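Local structure of beta-glucoside kinase (Listeria monocytogenes, 4HTL) at residues Q42-M47 with K90-A95; P65-P70 with A153-Y158; G73-G78 with R82-F87; G245-T248 with T252-A255. The protein phosphorylates cellobiose with ATP to give cellobiose-6'-phosphate, and may also act as a transcriptional regulator of the cellobiose-PTS operon. All blocks are in the same frame, centred on the assembly; numbering follows the deposited sequence.

Contact 1: residues Q42-M47 with K90-A95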
loop_
_atom_site.group_PDB
_atom_site.type_symbol
_atom_site.label_atom_id
_atom_site.label_comp_id
_atom_site.label_asym_id
_atom_site.label_seq_id
_atom_site.Cartn_x
_atom_site.Cartn_y
_atom_site.Cartn_z
ATOM N N GLN A 42 -29.843 15.240 9.234
ATOM C CA GLN A 42 -30.395 14.385 10.273
ATOM C C GLN A 42 -29.294 14.016 11.266
ATOM O O GLN A 42 -29.507 14.028 12.461
ATOM C CB GLN A 42 -31.001 13.127 9.659
ATOM C CG GLN A 42 -31.828 12.303 10.632
ATOM C CD GLN A 42 -33.008 13.078 11.197
ATOM O OE1 GLN A 42 -33.594 13.922 10.521
ATOM N NE2 GLN A 42 -33.349 12.800 12.447
ATOM N N ILE A 43 -28.092 13.713 10.757
ATOM C CA ILE A 43 -27.002 13.369 11.654
ATOM C C ILE A 43 -26.676 14.528 12.591
ATOM O O ILE A 43 -26.474 14.314 13.805
ATOM C CB ILE A 43 -25.712 12.909 10.899
ATOM C CG1 ILE A 43 -25.954 11.558 10.200
ATOM C CG2 ILE A 43 -24.503 12.881 11.831
ATOM C CD1 ILE A 43 -24.982 11.253 9.091
ATOM N N LEU A 44 -26.642 15.754 12.056
ATOM C CA LEU A 44 -26.334 16.903 12.887
ATOM C C LEU A 44 -27.419 17.105 13.939
ATOM O O LEU A 44 -27.135 17.496 15.098
ATOM C CB LEU A 44 -26.148 18.142 12.041
ATOM C CG LEU A 44 -24.950 18.111 11.078
ATOM C CD1 LEU A 44 -25.043 19.303 10.151
ATOM C CD2 LEU A 44 -23.649 18.115 11.867
ATOM N N ALA A 45 -28.654 16.822 13.552
ATOM C CA ALA A 45 -29.806 16.978 14.466
ATOM C C ALA A 45 -29.707 15.966 15.624
ATOM O O ALA A 45 -29.809 16.331 16.806
ATOM C CB ALA A 45 -31.081 16.791 13.695
ATOM N N GLU A 46 -29.438 14.708 15.276
ATOM C CA GLU A 46 -29.229 13.661 16.283
ATOM C C GLU A 46 -28.073 14.012 17.221
ATOM O O GLU A 46 -28.160 13.801 18.443
ATOM C CB GLU A 46 -28.979 12.315 15.632
ATOM C CG GLU A 46 -30.076 11.741 14.764
ATOM C CD GLU A 46 -31.239 11.142 15.519
ATOM O OE1 GLU A 46 -31.143 10.952 16.773
ATOM O OE2 GLU A 46 -32.234 10.827 14.813
HETATM N N MSE A 47 -26.995 14.571 16.680
HETATM C CA MSE A 47 -25.892 15.011 17.533
HETATM C C MSE A 47 -26.308 16.071 18.545
HETATM O O MSE A 47 -25.980 15.970 19.748
HETATM C CB MSE A 47 -24.735 15.549 16.685
HETATM C CG MSE A 47 -24.014 14.470 15.960
HETATM SE SE MSE A 47 -22.689 15.145 14.739
HETATM C CE MSE A 47 -21.760 13.519 14.431
ATOM N N LYS A 90 -15.640 19.740 12.698
ATOM C CA LYS A 90 -14.973 20.128 13.975
ATOM C C LYS A 90 -15.360 21.552 14.361
ATOM O O LYS A 90 -15.752 21.807 15.506
ATOM C CB LYS A 90 -13.454 19.996 13.868
ATOM C CG LYS A 90 -12.650 20.374 15.120
ATOM C CD LYS A 90 -11.145 20.174 14.939
ATOM C CE LYS A 90 -10.373 20.916 16.046
ATOM N NZ LYS A 90 -8.916 20.704 15.886
ATOM N N GLU A 91 -15.255 22.482 13.422
ATOM C CA GLU A 91 -15.560 23.882 13.731
ATOM C C GLU A 91 -17.040 24.100 14.017
ATOM O O GLU A 91 -17.385 24.939 14.835
ATOM C CB GLU A 91 -15.110 24.796 12.616
ATOM C CG GLU A 91 -13.610 24.967 12.563
ATOM C CD GLU A 91 -13.159 25.801 11.382
ATOM O OE1 GLU A 91 -11.942 26.037 11.293
ATOM O OE2 GLU A 91 -14.000 26.208 10.540
ATOM N N TRP A 92 -17.904 23.347 13.335
ATOM C CA TRP A 92 -19.340 23.407 13.585
ATOM C C TRP A 92 -19.649 23.005 14.998
ATOM O O TRP A 92 -20.352 23.724 15.711
ATOM C CB TRP A 92 -20.097 22.515 12.596
ATOM C CG TRP A 92 -21.596 22.652 12.689
ATOM C CD1 TRP A 92 -22.399 23.598 12.068
ATOM C CD2 TRP A 92 -22.528 21.800 13.451
ATOM N NE1 TRP A 92 -23.732 23.403 12.388
ATOM C CE2 TRP A 92 -23.874 22.335 13.207
ATOM C CE3 TRP A 92 -22.387 20.683 14.257
ATOM C CZ2 TRP A 92 -25.013 21.763 13.779
ATOM C CZ3 TRP A 92 -23.538 20.115 14.825
ATOM C CH2 TRP A 92 -24.821 20.647 14.591
ATOM N N LEU A 93 -19.106 21.861 15.419
ATOM C CA LEU A 93 -19.354 21.326 16.756
ATOM C C LEU A 93 -18.738 22.220 17.849
ATOM O O LEU A 93 -19.331 22.386 18.921
ATOM C CB LEU A 93 -18.845 19.876 16.861
ATOM C CG LEU A 93 -19.686 18.769 16.193
ATOM C CD1 LEU A 93 -18.912 17.443 16.069
ATOM C CD2 LEU A 93 -20.978 18.575 16.973
ATOM N N GLU A 94 -17.567 22.797 17.571
ATOM C CA GLU A 94 -16.929 23.738 18.500
ATOM C C GLU A 94 -17.802 24.978 18.695
ATOM O O GLU A 94 -17.970 25.454 19.826
ATOM C CB GLU A 94 -15.551 24.171 17.995
ATOM C CG GLU A 94 -14.479 23.111 18.099
ATOM C CD GLU A 94 -13.208 23.492 17.374
ATOM O OE1 GLU A 94 -13.264 24.303 16.420
ATOM O OE2 GLU A 94 -12.155 22.948 17.755
ATOM N N ALA A 95 -18.359 25.490 17.597
ATOM C CA ALA A 95 -19.199 26.683 17.640
ATOM C C ALA A 95 -20.515 26.369 18.362
ATOM O O ALA A 95 -21.017 27.180 19.115
ATOM C CB ALA A 95 -19.481 27.210 16.231
#

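Contact 2: residues P65-P70 with A153-Y158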
loop_
_atom_site.group_PDB
_atom_site.type_symbol
_atom_site.label_atom_id
_atom_site.label_comp_id
_atom_site.label_asym_id
_atom_site.label_seq_id
_atom_site.Cartn_x
_atom_site.Cartn_y
_atom_site.Cartn_z
ATOM N N PRO A 65 -17.434 8.966 7.917
ATOM C CA PRO A 65 -16.976 8.481 6.609
ATOM C C PRO A 65 -16.329 9.547 5.761
ATOM O O PRO A 65 -16.473 10.752 6.013
ATOM C CB PRO A 65 -18.233 7.887 5.964
ATOM C CG PRO A 65 -19.359 8.594 6.629
ATOM C CD PRO A 65 -18.902 8.990 8.012
ATOM N N GLY A 66 -15.514 9.086 4.820
ATOM C CA GLY A 66 -14.945 9.971 3.823
ATOM C C GLY A 66 -13.526 10.395 4.212
ATOM O O GLY A 66 -12.814 9.637 4.895
ATOM N N TYR A 67 -13.132 11.612 3.798
ATOM C CA TYR A 67 -11.776 12.080 3.930
ATOM C C TYR A 67 -11.807 13.272 4.854
ATOM O O TYR A 67 -12.539 14.259 4.600
ATOM C CB TYR A 67 -11.212 12.439 2.538
ATOM C CG TYR A 67 -11.326 11.332 1.502
ATOM C CD1 TYR A 67 -11.104 9.999 1.837
ATOM C CD2 TYR A 67 -11.559 11.633 0.163
ATOM C CE1 TYR A 67 -11.195 9.003 0.877
ATOM C CE2 TYR A 67 -11.671 10.651 -0.791
ATOM C CZ TYR A 67 -11.455 9.340 -0.438
ATOM O OH TYR A 67 -11.554 8.340 -1.381
ATOM N N VAL A 68 -11.082 13.154 5.956
ATOM C CA VAL A 68 -11.089 14.135 7.028
ATOM C C VAL A 68 -9.672 14.552 7.360
ATOM O O VAL A 68 -8.830 13.680 7.613
ATOM C CB VAL A 68 -11.678 13.507 8.335
ATOM C CG1 VAL A 68 -11.551 14.479 9.499
ATOM C CG2 VAL A 68 -13.119 13.082 8.137
ATOM N N ASN A 69 -9.410 15.856 7.369
ATOM C CA ASN A 69 -8.173 16.386 7.897
ATOM C C ASN A 69 -8.311 16.326 9.413
ATOM O O ASN A 69 -9.135 17.017 9.997
ATOM C CB ASN A 69 -7.943 17.804 7.394
ATOM C CG ASN A 69 -6.672 18.425 7.930
ATOM O OD1 ASN A 69 -6.245 18.128 9.049
ATOM N ND2 ASN A 69 -6.058 19.307 7.131
ATOM N N PRO A 70 -7.530 15.460 10.049
ATOM C CA PRO A 70 -7.748 15.202 11.460
ATOM C C PRO A 70 -7.289 16.340 12.356
ATOM O O PRO A 70 -7.663 16.351 13.510
ATOM C CB PRO A 70 -6.925 13.957 11.701
ATOM C CG PRO A 70 -5.808 14.054 10.721
ATOM C CD PRO A 70 -6.383 14.717 9.512
ATOM N N ALA A 153 -5.824 7.833 2.227
ATOM C CA ALA A 153 -5.181 6.502 2.190
ATOM C C ALA A 153 -6.081 5.418 2.780
ATOM O O ALA A 153 -6.967 5.689 3.602
ATOM C CB ALA A 153 -3.847 6.525 2.899
ATOM N N GLY A 154 -5.897 4.196 2.314
ATOM C CA GLY A 154 -6.603 3.052 2.841
ATOM C C GLY A 154 -7.855 2.622 2.086
ATOM O O GLY A 154 -8.676 1.872 2.604
ATOM N N GLU A 155 -8.002 3.101 0.869
ATOM C CA GLU A 155 -9.122 2.752 0.000
ATOM C C GLU A 155 -8.936 1.389 -0.651
ATOM O O GLU A 155 -8.820 1.237 -1.889
ATOM C CB GLU A 155 -9.362 3.859 -1.058
ATOM C CG GLU A 155 -10.048 5.096 -0.567
ATOM C CD GLU A 155 -11.572 4.946 -0.373
ATOM O OE1 GLU A 155 -12.079 3.808 -0.214
ATOM O OE2 GLU A 155 -12.285 5.987 -0.456
ATOM N N PHE A 156 -8.983 0.377 0.197
ATOM C CA PHE A 156 -8.664 -0.997 -0.192
ATOM C C PHE A 156 -9.662 -1.543 -1.209
ATOM O O PHE A 156 -9.303 -2.367 -2.039
ATOM C CB PHE A 156 -8.601 -1.957 0.990
ATOM C CG PHE A 156 -7.494 -1.720 1.989
ATOM C CD1 PHE A 156 -6.457 -0.806 1.797
ATOM C CD2 PHE A 156 -7.459 -2.531 3.115
ATOM C CE1 PHE A 156 -5.457 -0.652 2.766
ATOM C CE2 PHE A 156 -6.476 -2.391 4.081
ATOM C CZ PHE A 156 -5.449 -1.457 3.898
ATOM N N GLY A 157 -10.910 -1.038 -1.175
ATOM C CA GLY A 157 -11.903 -1.490 -2.100
ATOM C C GLY A 157 -11.690 -1.094 -3.542
ATOM O O GLY A 157 -12.352 -1.618 -4.444
ATOM N N TYR A 158 -10.791 -0.145 -3.767
ATOM C CA TYR A 158 -10.462 0.293 -5.131
ATOM C C TYR A 158 -9.356 -0.548 -5.776
ATOM O O TYR A 158 -9.021 -0.327 -6.945
ATOM C CB TYR A 158 -10.073 1.771 -5.141
ATOM C CG TYR A 158 -11.244 2.716 -5.060
ATOM C CD1 TYR A 158 -11.913 2.959 -3.866
ATOM C CD2 TYR A 158 -11.717 3.334 -6.207
ATOM C CE1 TYR A 158 -12.994 3.825 -3.838
ATOM C CE2 TYR A 158 -12.785 4.201 -6.171
ATOM C CZ TYR A 158 -13.421 4.433 -4.986
ATOM O OH TYR A 158 -14.486 5.322 -4.957
#

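Contact 3: residues G73-G78 with R82-F87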
loop_
_atom_site.group_PDB
_atom_site.type_symbol
_atom_site.label_atom_id
_atom_site.label_comp_id
_atom_site.label_asym_id
_atom_site.label_seq_id
_atom_site.Cartn_x
_atom_site.Cartn_y
_atom_site.Cartn_z
ATOM N N GLY A 73 -10.217 19.394 11.057
ATOM C CA GLY A 73 -11.609 18.930 11.105
ATOM C C GLY A 73 -12.359 19.093 9.792
ATOM O O GLY A 73 -13.562 18.827 9.712
ATOM N N LEU A 74 -11.664 19.515 8.742
ATOM C CA LEU A 74 -12.323 19.675 7.452
ATOM C C LEU A 74 -12.540 18.349 6.759
ATOM O O LEU A 74 -11.571 17.639 6.451
ATOM C CB LEU A 74 -11.512 20.606 6.540
ATOM C CG LEU A 74 -12.055 20.828 5.130
ATOM C CD1 LEU A 74 -13.401 21.542 5.201
ATOM C CD2 LEU A 74 -11.044 21.629 4.321
ATOM N N ILE A 75 -13.805 18.030 6.496
ATOM C CA ILE A 75 -14.206 16.858 5.682
ATOM C C ILE A 75 -14.227 17.325 4.250
ATOM O O ILE A 75 -15.054 18.144 3.872
ATOM C CB ILE A 75 -15.607 16.323 6.050
ATOM C CG1 ILE A 75 -15.656 15.917 7.522
ATOM C CG2 ILE A 75 -16.012 15.120 5.172
ATOM C CD1 ILE A 75 -17.035 15.508 8.030
ATOM N N THR A 76 -13.277 16.834 3.463
ATOM C CA THR A 76 -13.162 17.240 2.082
ATOM C C THR A 76 -14.159 16.477 1.203
ATOM O O THR A 76 -14.656 17.011 0.245
ATOM C CB THR A 76 -11.719 17.068 1.598
ATOM O OG1 THR A 76 -11.347 15.697 1.705
ATOM C CG2 THR A 76 -10.775 17.884 2.508
HETATM N N MSE A 77 -14.455 15.232 1.549
HETATM C CA MSE A 77 -15.407 14.398 0.800
HETATM C C MSE A 77 -16.137 13.611 1.867
HETATM O O MSE A 77 -15.499 12.894 2.629
HETATM C CB MSE A 77 -14.650 13.450 -0.151
HETATM C CG MSE A 77 -15.486 12.744 -1.239
HETATM SE SE MSE A 77 -16.460 11.086 -0.787
HETATM C CE MSE A 77 -15.079 9.968 -0.010
ATOM N N GLY A 78 -17.450 13.732 1.942
ATOM C CA GLY A 78 -18.167 13.106 3.050
ATOM C C GLY A 78 -18.583 11.652 2.938
ATOM O O GLY A 78 -19.461 11.210 3.674
ATOM N N ARG A 82 -23.378 13.638 1.370
ATOM C CA ARG A 82 -23.070 14.805 0.518
ATOM C C ARG A 82 -23.063 16.112 1.333
ATOM O O ARG A 82 -22.302 17.034 1.031
ATOM C CB ARG A 82 -24.062 14.942 -0.657
ATOM C CG ARG A 82 -24.026 13.841 -1.708
ATOM C CD ARG A 82 -22.860 13.997 -2.689
ATOM N NE ARG A 82 -21.586 13.869 -1.995
ATOM C CZ ARG A 82 -21.057 12.715 -1.571
ATOM N NH1 ARG A 82 -21.673 11.553 -1.808
ATOM N NH2 ARG A 82 -19.901 12.721 -0.898
ATOM N N ARG A 83 -23.901 16.190 2.366
ATOM C CA ARG A 83 -23.958 17.382 3.218
ATOM C C ARG A 83 -22.614 17.722 3.887
ATOM O O ARG A 83 -22.357 18.883 4.233
ATOM C CB ARG A 83 -25.087 17.247 4.279
ATOM C CG ARG A 83 -25.125 18.314 5.386
ATOM C CD ARG A 83 -25.540 19.708 4.914
ATOM N NE ARG A 83 -25.504 20.662 6.030
ATOM C CZ ARG A 83 -24.437 21.363 6.426
ATOM N NH1 ARG A 83 -23.263 21.251 5.807
ATOM N NH2 ARG A 83 -24.539 22.194 7.459
ATOM N N PHE A 84 -21.765 16.715 4.069
ATOM C CA PHE A 84 -20.497 16.908 4.732
ATOM C C PHE A 84 -19.336 17.150 3.739
ATOM O O PHE A 84 -18.201 17.331 4.170
ATOM C CB PHE A 84 -20.181 15.704 5.643
ATOM C CG PHE A 84 -21.072 15.561 6.861
ATOM C CD1 PHE A 84 -22.028 16.515 7.207
ATOM C CD2 PHE A 84 -20.952 14.444 7.678
ATOM C CE1 PHE A 84 -22.836 16.361 8.325
ATOM C CE2 PHE A 84 -21.745 14.298 8.808
ATOM C CZ PHE A 84 -22.692 15.259 9.130
ATOM N N ASP A 85 -19.591 17.168 2.431
ATOM C CA ASP A 85 -18.529 17.566 1.468
ATOM C C ASP A 85 -18.057 18.999 1.742
ATOM O O ASP A 85 -18.868 19.934 1.815
ATOM C CB ASP A 85 -19.031 17.538 0.024
ATOM C CG ASP A 85 -19.333 16.153 -0.488
ATOM O OD1 ASP A 85 -18.788 15.140 0.025
ATOM O OD2 ASP A 85 -20.120 16.084 -1.457
ATOM N N ASN A 86 -16.748 19.179 1.851
ATOM C CA ASN A 86 -16.171 20.490 2.133
ATOM C C ASN A 86 -16.841 21.141 3.351
ATOM O O ASN A 86 -17.178 22.330 3.312
ATOM C CB ASN A 86 -16.273 21.414 0.892
ATOM C CG ASN A 86 -15.504 22.691 1.075
ATOM O OD1 ASN A 86 -14.458 22.702 1.721
ATOM N ND2 ASN A 86 -16.033 23.787 0.549
ATOM N N PHE A 87 -17.013 20.359 4.426
ATOM C CA PHE A 87 -17.674 20.820 5.649
ATOM C C PHE A 87 -16.750 20.642 6.834
ATOM O O PHE A 87 -16.292 19.524 7.090
ATOM C CB PHE A 87 -18.938 19.988 5.878
ATOM C CG PHE A 87 -19.690 20.333 7.121
ATOM C CD1 PHE A 87 -20.014 21.663 7.426
ATOM C CD2 PHE A 87 -20.135 19.327 7.971
ATOM C CE1 PHE A 87 -20.731 21.975 8.577
ATOM C CE2 PHE A 87 -20.866 19.642 9.112
ATOM C CZ PHE A 87 -21.154 20.961 9.419
#

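Contact 4: residues G245-T248 with T252-A255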
loop_
_atom_site.group_PDB
_atom_site.type_symbol
_atom_site.label_atom_id
_atom_site.label_comp_id
_atom_site.label_asym_id
_atom_site.label_seq_id
_atom_site.Cartn_x
_atom_site.Cartn_y
_atom_site.Cartn_z
ATOM N N GLY A 245 -16.155 -6.711 9.608
ATOM C CA GLY A 245 -17.313 -6.364 8.809
ATOM C C GLY A 245 -18.335 -7.496 8.752
ATOM O O GLY A 245 -18.220 -8.510 9.445
ATOM N N GLY A 246 -19.302 -7.333 7.847
ATOM C CA GLY A 246 -20.358 -8.310 7.623
ATOM C C GLY A 246 -19.880 -9.732 7.416
ATOM O O GLY A 246 -20.545 -10.660 7.821
ATOM N N ILE A 247 -18.713 -9.904 6.792
ATOM C CA ILE A 247 -18.169 -11.235 6.542
ATOM C C ILE A 247 -18.034 -12.090 7.780
ATOM O O ILE A 247 -18.108 -13.324 7.697
ATOM C CB ILE A 247 -16.818 -11.127 5.757
ATOM C CG1 ILE A 247 -16.433 -12.450 5.155
ATOM C CG2 ILE A 247 -15.704 -10.461 6.605
ATOM C CD1 ILE A 247 -15.217 -12.310 4.256
ATOM N N THR A 248 -17.833 -11.453 8.931
ATOM C CA THR A 248 -17.789 -12.182 10.218
ATOM C C THR A 248 -19.096 -12.922 10.584
ATOM O O THR A 248 -19.111 -13.732 11.522
ATOM C CB THR A 248 -17.414 -11.278 11.419
ATOM O OG1 THR A 248 -18.535 -10.454 11.827
ATOM C CG2 THR A 248 -16.222 -10.452 11.093
ATOM N N THR A 252 -16.664 -19.503 10.317
ATOM C CA THR A 252 -15.441 -20.161 9.919
ATOM C C THR A 252 -14.686 -19.422 8.813
ATOM O O THR A 252 -13.771 -19.956 8.215
ATOM C CB THR A 252 -15.769 -21.585 9.474
ATOM O OG1 THR A 252 -16.733 -21.515 8.409
ATOM C CG2 THR A 252 -16.256 -22.448 10.677
ATOM N N PHE A 253 -14.994 -18.151 8.596
ATOM C CA PHE A 253 -14.395 -17.489 7.427
ATOM C C PHE A 253 -12.891 -17.379 7.482
ATOM O O PHE A 253 -12.257 -17.512 6.449
ATOM C CB PHE A 253 -15.051 -16.143 7.067
ATOM C CG PHE A 253 -14.410 -14.943 7.711
ATOM C CD1 PHE A 253 -13.367 -14.248 7.079
ATOM C CD2 PHE A 253 -14.872 -14.474 8.929
ATOM C CE1 PHE A 253 -12.795 -13.139 7.687
ATOM C CE2 PHE A 253 -14.304 -13.362 9.540
ATOM C CZ PHE A 253 -13.260 -12.699 8.919
ATOM N N ILE A 254 -12.282 -17.157 8.651
ATOM C CA ILE A 254 -10.796 -17.080 8.682
ATOM C C ILE A 254 -10.154 -18.423 8.243
ATOM O O ILE A 254 -9.206 -18.426 7.405
ATOM C CB ILE A 254 -10.249 -16.622 10.074
ATOM C CG1 ILE A 254 -10.629 -15.151 10.307
ATOM C CG2 ILE A 254 -8.729 -16.810 10.125
ATOM C CD1 ILE A 254 -9.904 -14.127 9.453
ATOM N N ALA A 255 -10.670 -19.536 8.772
ATOM C CA ALA A 255 -10.160 -20.864 8.405
ATOM C C ALA A 255 -10.360 -21.071 6.908
ATOM O O ALA A 255 -9.464 -21.592 6.233
ATOM C CB ALA A 255 -10.802 -22.011 9.200
#

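Contact 1: residues Q42-M47 with K90-A95
The indole of Trp-92 is the flat group of this contact, and Leu-44 of the facing helix covers one of its faces. Leu-44 CD2 lies above the six-membered ring, 3.8 Å from its centroid and 20° off the ring normal, a CH-pi contact displaced toward the rim at CZ3, which it meets at 3.6 Å. Leu-44 CB adds a second touch at the outer corner of the ring, 3.8 Å from Trp-92 CH2. In the plane of the indole, at its edge, sits CG of the neighbouring Leu-93. With Trp-92 CG anti to the backbone N (chi1 -173°), the long axis of the indole extends from helix 89-97 across the gap to helix 40-52. Beside this pair the segments meet more loosely: the selenium of Met-47, a selenomethionine, stands 4.4 Å from Leu-93 CD2. No hydrogen bond passes between 42-47 and 90-95, whose closest CA atoms, those of Met-47 and Leu-93, remain 9.1 Å apart. Surroundings extend the apolar layer. The ring of Phe-87 meets that of Trp-92 with planes inclined at about 55°, Phe-84 packs on Leu-44, Leu-93 rests on Val-101 of strand 101-105, and Met-47 reaches Phe-9 and Ile-11 of strand 6-11, both in the segment that probably binds ATP. The contact between these two segments is thus apolar, made of van der Waals and CH-pi contacts, over the sheet that carries the probable nucleotide-binding strand.

Contact 2: residues P65-P70 with A153-Y158
Tyr-67 and Glu-155 make the contact between these segments through one short hydrogen bond: Tyr-67 OH donates to Glu-155 OE2 at 2.6 Å. The carboxylate oxygen lies at the ring edge, near the ring plane, and it accepts on its anti lone pair, the one turned away from OE1. The two flat groups are almost perpendicular, their planes 86° apart, and the side chains cross at about a right angle. Close packing is confined to this junction: Glu-155 OE2 is also 3.5 Å from Tyr-67 CE1, and Glu-155 CG comes within 3.7 Å of Tyr-67 OH. A bend in the glutamate chain at chi2 (-77°) carries its carboxylate to the phenol, from a backbone that forms an inverse gamma turn centred on Glu-155. Around the junction the contact is loose. The nearest CA atoms, of Tyr-67 and Ala-153, are 8.8 Å apart, no apolar pair crosses between the segments, and both touching residues keep part of their surface exposed. Each end is held in its own part of the fold. Strand 67-68 pairs with strand 74-77, and the Tyr-67 side chain also packs on Met-77 and on Arg-267 of the second subunit. The loop of Glu-155, which lies at the dimer interface where Tyr-158 stacks with Tyr-234 of the second subunit, follows strand 144-145 of the other five-stranded sheet, and the contact therefore spans the two halves of the chain. So short and directional a bond between hydroxyl and carboxylate fixes the position of the carboxylate relative to the ring, with little buried surface.

Contact 3: residues G73-G78 with R82-F87
Ile-75 and Phe-87 pair their backbones as an antiparallel, hydrogen-bonded couple. Ile-75 N donates to Phe-87 O at 3.0 Å, while Phe-87 N returns a bond of 3.0 Å to Ile-75 O. Asn-86 N adds a weak bond to Thr-76 O. At the turn end, Asp-85 OD1 accepts Gly-78 N at 2.7 Å in a virtually straight bond (179°). Side chains meet beside the pair: Ile-75 CD1 lies 4.0 Å from Phe-84 CB, and Leu-74 CD1 lies against Asn-86 OD1.

Arg-82 supplies the next shell. Its chain, bent at chi2 and chi3, brings the guanidinium side-on to Asp-85, NE to OD2 at 2.7 Å and NH2 to OD1 at 2.8 Å. OD1 therefore takes two donors, and the salt bridge fixes the carboxylate's rotation for Gly-78. Arg-82 NH2 also bonds to Gly-79 O. Farther out, Phe-84 packs on Ile-43 of helix 40-52, and Arg-83 forms a salt bridge with Asp-41. Asn-86, with positive phi, and Phe-87 both face Ile-75: a G1 beta bulge in the three-stranded antiparallel sheet.

Contact 4: residues G245-T248 with T252-A255
Ile-247 and Phe-253 carry the apolar part of this contact, crossing at about a right angle. The Phe-253 ring is modelled in two positions, and its contacts hold for the one described here. Ile-247 CG2 stands over one face of that ring, 4.2 Å from its centroid and 18° off the normal, a CH-pi contact set toward the CZ and CE1 rim. Ile-247 CD1 continues along the ring to touch Phe-253 CD1 at 3.9 Å. The opposite face is covered by CG1 of Ile-254, which in this position puts the phenyl between two isoleucines. With CG1 anti to the backbone N (chi1 -164°), Ile-247 sets both of its branches against the ring. Thr-248 lies alongside Phe-253, pointing the same way, with CG2 3.8 Å from Phe-253 CE2.

Both segments follow strand 240-244, a parallel neighbour of strand 126-131 in a five-stranded mixed sheet of the 3-2-1-4-5 order repeated in the actin-like ATPase fold to which ROK kinases belong. A glycine-rich 3-10 turn leaves that strand, and helix 253-261 begins a few residues later, with Thr-252 at its N-cap position. In this conformer the phenylalanine fills the corner between turn and helix, and Tyr-222 of helix 212-236 and Thr-273 of strand 270-273 also touch it.

Backbone-to-ring contacts come next: Ile-247 O is 3.6 Å from Phe-253 CD2, and Thr-248 CA is 3.7 Å from Phe-253 CE2. Hydrogen bonds stay within the turn or lead elsewhere. Thr-248 N donates to Gly-245 O at 3.0 Å, closing the 3-10 turn, and the Ile-247 backbone bonds to that of Ile-131.

In the fold
Contacts 1, 2 and 3 lie on one side of the chain's centre and contact 4 on the opposite side, its centre about 35 Å from that of contact 1. Contact 3 is nested along the chain inside the loops closed by contacts 1 and 2, which cross each other; contact 4 follows in series. Contacts 2 and 3, with centres about 12 Å apart, share the small three-stranded sheet, and contact 3 also touches contact 1. Contacts 1 and 3 build the half with the probable ATP-binding strand 6-11; contact 4 lies in the other, where the chain leaves strand 240-244 and enters helix 253-261. Contact 2 bridges the halves, consistent with the two-lobed actin-like ATPase fold.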